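PDB 4ME8: signal peptidase I from Enterococcus faecalis, which probably cleaves hydrophobic N-terminal signal or leader sequences from secreted proteins as a serine endopeptidase of the peptidase S26 family. Local coordinates for residues Asp61-Asn66 with Leu70-Leu75; Gln90-Glu95 with Asp122-Gly127. All coordinates share one frame; numbering follows the deposited sequence.

Contact 1 (Asp61-Asn66 with Leu70-Leu75); sequences DTLYIN and LSEDYL
Leu63 meets two residues of 70-75: its CB has the carboxylate of Glu72 against it, while CD2 faces the CB of Leu70. The Leu63 and Glu72 side chains cross at about a right angle, Glu72 OE1 coming to 3.6 Å from Leu63 CB. With Leu63 CG anti to the backbone N (chi1 172°), CD2 also lies within van der Waals range of Glu72 CD. Glu72 suits this place because its length lets the aliphatic arm run out straight from CG (chi2 172°) and carry the charge back toward the strand. There one water joins the two segments: it accepts from Leu63 N at 3.0 Å, and donates to Leu70 O at 2.7 Å and to Glu72 OE1 at 2.6 Å. The water bridges Leu63 N and Leu70 O, too far apart to bond directly, and its two donations probably orient it to accept the N-H. Directly between the backbones, Leu70 N donates to Leu63 O at 2.9 Å.

The second apolar pair is branched against branched. Ile65 and Leu70 approach slantwise, Ile65 CG1 lying 3.6 Å from Leu70 CD1; the same branch reaches Ile65 CB, and a branched aliphatic chain suits a place between two apolar ones. The charged end of Glu72 is shared further: OE1 is hydrogen-bonded to Tyr58, and OE2 forms a salt bridge with Arg117 and a weak bond with Tyr74 OH, whose ring has Glu72 CB over one face.

Strand 62-65 lies between 56-59 and the edge strand 68-70, which leads into 70-75. Leu63 packs on Tyr58, and Leu63, Glu72 and Tyr74 all touch Ile49, so the contact packs the 68-70 side of the four-stranded sheet against strand 43-50 of the five-stranded one.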
# COMPACT_ATOMS: atom_id res chain seq x y z
N ASP A 61 3.66 -5.47 12.45
CA ASP A 61 2.31 -5.05 12.06
C ASP A 61 2.09 -3.53 12.10
O ASP A 61 0.94 -3.07 12.06
CB ASP A 61 1.25 -5.78 12.90
CG ASP A 61 0.08 -6.24 12.08
OD1 ASP A 61 0.25 -6.45 10.86
OD2 ASP A 61 -1.02 -6.43 12.64
N THR A 62 3.18 -2.76 12.16
CA THR A 62 3.10 -1.31 12.21
C THR A 62 3.71 -0.72 10.94
O THR A 62 4.76 -1.17 10.49
CB THR A 62 3.85 -0.76 13.44
OG1 THR A 62 3.36 -1.37 14.64
CG2 THR A 62 3.69 0.76 13.55
N LEU A 63 3.02 0.27 10.37
CA LEU A 63 3.48 0.97 9.17
C LEU A 63 4.52 2.05 9.49
O LEU A 63 4.28 2.94 10.31
CB LEU A 63 2.29 1.65 8.48
CG LEU A 63 2.59 2.60 7.32
CD1 LEU A 63 3.38 1.90 6.21
CD2 LEU A 63 1.30 3.19 6.78
N TYR A 64 5.66 1.97 8.81
CA TYR A 64 6.72 2.95 8.88
C TYR A 64 6.94 3.58 7.49
O TYR A 64 7.22 2.88 6.53
CB TYR A 64 8.02 2.29 9.36
CG TYR A 64 7.98 1.84 10.81
CD1 TYR A 64 7.43 0.62 11.17
CD2 TYR A 64 8.51 2.64 11.82
CE1 TYR A 64 7.39 0.20 12.49
CE2 TYR A 64 8.48 2.23 13.15
CZ TYR A 64 7.92 1.01 13.47
OH TYR A 64 7.88 0.60 14.78
N ILE A 65 6.78 4.90 7.40
CA ILE A 65 7.09 5.67 6.20
C ILE A 65 8.24 6.60 6.54
O ILE A 65 8.11 7.46 7.42
CB ILE A 65 5.90 6.52 5.74
CG1 ILE A 65 4.69 5.64 5.41
CG2 ILE A 65 6.27 7.38 4.54
CD1 ILE A 65 4.77 4.93 4.09
N ASN A 66 9.37 6.44 5.86
CA ASN A 66 10.59 7.19 6.19
C ASN A 66 10.91 7.03 7.67
O ASN A 66 11.32 7.98 8.34
CB ASN A 66 10.46 8.67 5.81
CG ASN A 66 10.50 8.91 4.31
OD1 ASN A 66 10.86 8.03 3.54
ND2 ASN A 66 10.13 10.10 3.89
N LEU A 70 3.08 5.17 11.72
CA LEU A 70 1.76 5.71 11.40
C LEU A 70 0.67 4.73 11.78
O LEU A 70 0.74 3.56 11.40
CB LEU A 70 1.67 5.98 9.90
CG LEU A 70 2.54 7.13 9.38
CD1 LEU A 70 2.52 7.20 7.86
CD2 LEU A 70 2.08 8.45 10.00
N SER A 71 -0.35 5.19 12.49
CA SER A 71 -1.48 4.32 12.82
C SER A 71 -2.38 4.07 11.61
O SER A 71 -2.32 4.78 10.60
CB SER A 71 -2.28 4.87 14.01
OG SER A 71 -2.31 6.28 14.01
N GLU A 72 -3.18 3.01 11.71
CA GLU A 72 -4.15 2.64 10.68
C GLU A 72 -5.44 2.18 11.38
O GLU A 72 -5.70 0.99 11.52
CB GLU A 72 -3.59 1.52 9.80
CG GLU A 72 -2.39 1.94 8.94
CD GLU A 72 -1.73 0.79 8.21
OE1 GLU A 72 -0.90 0.09 8.83
OE2 GLU A 72 -2.01 0.59 7.00
N ASP A 73 -6.24 3.15 11.81
CA ASP A 73 -7.47 2.87 12.55
C ASP A 73 -8.50 2.09 11.74
O ASP A 73 -9.38 1.44 12.31
CB ASP A 73 -8.08 4.17 13.10
CG ASP A 73 -7.42 4.64 14.40
OD1 ASP A 73 -6.59 3.89 14.97
OD2 ASP A 73 -7.74 5.76 14.87
N TYR A 74 -8.37 2.14 10.42
CA TYR A 74 -9.20 1.33 9.51
C TYR A 74 -8.85 -0.17 9.49
O TYR A 74 -9.63 -0.97 8.98
CB TYR A 74 -9.11 1.88 8.08
CG TYR A 74 -7.71 1.92 7.50
CD1 TYR A 74 -7.16 0.80 6.87
CD2 TYR A 74 -6.93 3.08 7.58
CE1 TYR A 74 -5.87 0.84 6.35
CE2 TYR A 74 -5.66 3.12 7.06
CZ TYR A 74 -5.13 2.00 6.45
OH TYR A 74 -3.86 2.07 5.94
N LEU A 75 -7.68 -0.54 10.02
CA LEU A 75 -7.29 -1.95 10.13
C LEU A 75 -7.62 -2.58 11.50
O LEU A 75 -7.56 -3.81 11.66
CB LEU A 75 -5.79 -2.11 9.85
CG LEU A 75 -5.23 -1.77 8.46
CD1 LEU A 75 -3.79 -2.25 8.36
CD2 LEU A 75 -6.06 -2.37 7.33
O HOH W 1 0.16 0.90 11.06

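Contact 2 (Gln90-Glu95 with Asp122-Gly127); sequences QDFTLE and DSRYFG. With EDO (1,2-ethanediol), chain C.
Gln90 and Phe92 meet the short, weakly bonded helix 123-126 through Arg124 and Tyr125. Asp122 caps that helix: its short side chain brings OD1 back to Arg124 N, while both oxygens also meet the Arg124 guanidinium. Ser123 ties the two ends of the turn by donating from OG to Gly127 O.

Arg124 grips Asp122 side-on, NE to OD1 at 3.0 Å and NH2 to OD2 at 2.9 Å, each oxygen using its syn lone pair. The remaining NH1 donates to Gln90 OE1 at 3.0 Å, in the carbonyl plane and on a lone pair. Below the charge, Arg124 CG sits over one face of the Phe92 ring, a CH-pi contact 4.2 Å from the centroid. Gln90 NE2 donates to Tyr125 OH at 3.0 Å, a bent bond (135°) whose acceptor is tilted 30° from the amide plane. Gly127 leaves helical angles with positive phi, which suits glycine.

Both ends of one amide are thus used, fixing its orientation; glutamine, donor and acceptor at once, suits the place. Arg124 NH2 also bonds Arg117 O, so four bonds fix the guanidinium, whose charge Asp122 matches; the side chain lies about 7 Å from that of Lys46, a predicted active-site residue.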
# COMPACT_ATOMS: atom_id res chain seq x y z
N GLN A 90 2.58 -8.87 6.79
CA GLN A 90 3.90 -9.46 7.02
C GLN A 90 4.97 -8.38 7.07
O GLN A 90 4.81 -7.30 6.47
CB GLN A 90 4.24 -10.55 5.97
CG GLN A 90 4.81 -10.07 4.62
CD GLN A 90 3.74 -9.71 3.60
OE1 GLN A 90 2.78 -8.99 3.91
NE2 GLN A 90 3.90 -10.19 2.37
N ASP A 91 6.05 -8.65 7.80
CA ASP A 91 7.21 -7.77 7.80
C ASP A 91 7.76 -7.62 6.36
O ASP A 91 7.92 -8.60 5.64
CB ASP A 91 8.32 -8.30 8.72
CG ASP A 91 7.92 -8.31 10.20
OD1 ASP A 91 6.94 -7.64 10.59
OD2 ASP A 91 8.60 -9.00 10.99
N PHE A 92 8.02 -6.38 5.96
CA PHE A 92 8.70 -6.12 4.70
C PHE A 92 9.24 -4.70 4.66
O PHE A 92 8.83 -3.85 5.44
CB PHE A 92 7.77 -6.36 3.49
CG PHE A 92 6.63 -5.38 3.37
CD1 PHE A 92 5.41 -5.63 3.99
CD2 PHE A 92 6.76 -4.21 2.62
CE1 PHE A 92 4.36 -4.73 3.88
CE2 PHE A 92 5.71 -3.31 2.51
CZ PHE A 92 4.51 -3.57 3.14
N THR A 93 10.22 -4.50 3.78
CA THR A 93 10.56 -3.19 3.26
C THR A 93 10.38 -3.25 1.74
O THR A 93 10.08 -4.30 1.18
CB THR A 93 12.02 -2.78 3.59
OG1 THR A 93 12.93 -3.59 2.84
CG2 THR A 93 12.32 -2.92 5.07
N LEU A 94 10.57 -2.12 1.06
CA LEU A 94 10.56 -2.10 -0.40
C LEU A 94 11.78 -2.86 -0.96
O LEU A 94 11.80 -3.22 -2.13
CB LEU A 94 10.51 -0.67 -0.95
CG LEU A 94 9.34 0.25 -0.54
CD1 LEU A 94 9.52 1.64 -1.12
CD2 LEU A 94 8.01 -0.34 -0.97
N GLU A 95 12.80 -3.09 -0.13
CA GLU A 95 13.93 -3.95 -0.52
C GLU A 95 13.64 -5.45 -0.34
O GLU A 95 14.22 -6.27 -1.04
CB GLU A 95 15.19 -3.58 0.27
CG GLU A 95 15.64 -2.14 0.11
CD GLU A 95 17.02 -1.91 0.71
OE1 GLU A 95 17.94 -2.73 0.45
OE2 GLU A 95 17.19 -0.92 1.45
N ASP A 122 -1.75 -6.50 -4.15
CA ASP A 122 -1.43 -5.08 -4.08
C ASP A 122 0.06 -4.92 -4.32
O ASP A 122 0.67 -5.81 -4.91
CB ASP A 122 -1.92 -4.48 -2.76
CG ASP A 122 -1.49 -5.27 -1.54
OD1 ASP A 122 -0.37 -5.83 -1.56
OD2 ASP A 122 -2.26 -5.34 -0.57
N SER A 123 0.65 -3.79 -3.92
CA SER A 123 2.04 -3.50 -4.29
C SER A 123 3.04 -4.49 -3.72
O SER A 123 4.14 -4.64 -4.26
CB SER A 123 2.43 -2.07 -3.91
OG SER A 123 1.83 -1.12 -4.78
N ARG A 124 2.67 -5.18 -2.63
CA ARG A 124 3.50 -6.28 -2.14
C ARG A 124 3.74 -7.36 -3.18
O ARG A 124 4.73 -8.08 -3.07
CB ARG A 124 2.86 -6.94 -0.91
CG ARG A 124 2.97 -6.12 0.36
CD ARG A 124 2.13 -6.72 1.47
NE ARG A 124 0.71 -6.74 1.13
CZ ARG A 124 -0.23 -7.37 1.84
NH1 ARG A 124 0.10 -8.04 2.94
NH2 ARG A 124 -1.50 -7.34 1.44
N TYR A 125 2.84 -7.50 -4.15
CA TYR A 125 2.87 -8.62 -5.09
C TYR A 125 2.86 -8.22 -6.58
O TYR A 125 3.46 -8.93 -7.39
CB TYR A 125 1.71 -9.58 -4.79
CG TYR A 125 1.65 -9.98 -3.33
CD1 TYR A 125 2.69 -10.71 -2.75
CD2 TYR A 125 0.58 -9.62 -2.52
CE1 TYR A 125 2.65 -11.08 -1.42
CE2 TYR A 125 0.53 -9.99 -1.19
CZ TYR A 125 1.57 -10.71 -0.64
OH TYR A 125 1.52 -11.07 0.68
N PHE A 126 2.18 -7.12 -6.94
CA PHE A 126 2.27 -6.60 -8.32
C PHE A 126 3.18 -5.36 -8.50
O PHE A 126 3.27 -4.81 -9.60
CB PHE A 126 0.89 -6.41 -8.98
CG PHE A 126 -0.03 -5.39 -8.33
CD1 PHE A 126 0.44 -4.17 -7.85
CD2 PHE A 126 -1.39 -5.63 -8.29
CE1 PHE A 126 -0.42 -3.25 -7.29
CE2 PHE A 126 -2.27 -4.71 -7.73
CZ PHE A 126 -1.78 -3.51 -7.23
N GLY A 127 3.84 -4.92 -7.43
CA GLY A 127 4.83 -3.85 -7.54
C GLY A 127 4.18 -2.48 -7.56
O GLY A 127 3.01 -2.34 -7.24
C1 EDO C . 7.28 -11.00 -1.53
O1 EDO C . 6.38 -11.35 -0.47
C2 EDO C . 6.57 -11.03 -2.89
O2 EDO C . 6.83 -9.83 -3.65

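The two contacts follow one another along the chain, contact 1 closing before contact 2 opens, and their centres lie 14 Å apart with nearest atoms about 4 Å from each other but not touching. Both reach the four-stranded antiparallel sheet 68-70, 62-65, 56-59, 92-93, contact 1 at the 68-70 edge and contact 2 at the 92-93 edge. Tyr58 of strand 56-59 touches both contacts: it bonds Glu72 and meets the Phe92 ring. Arg117 is a second link, pairing with Glu72 through its side chain and with Arg124 through its carbonyl. The side chains of Arg124 and Glu72 lie about 7 and 11 Å from that of Lys46, a predicted active-site residue.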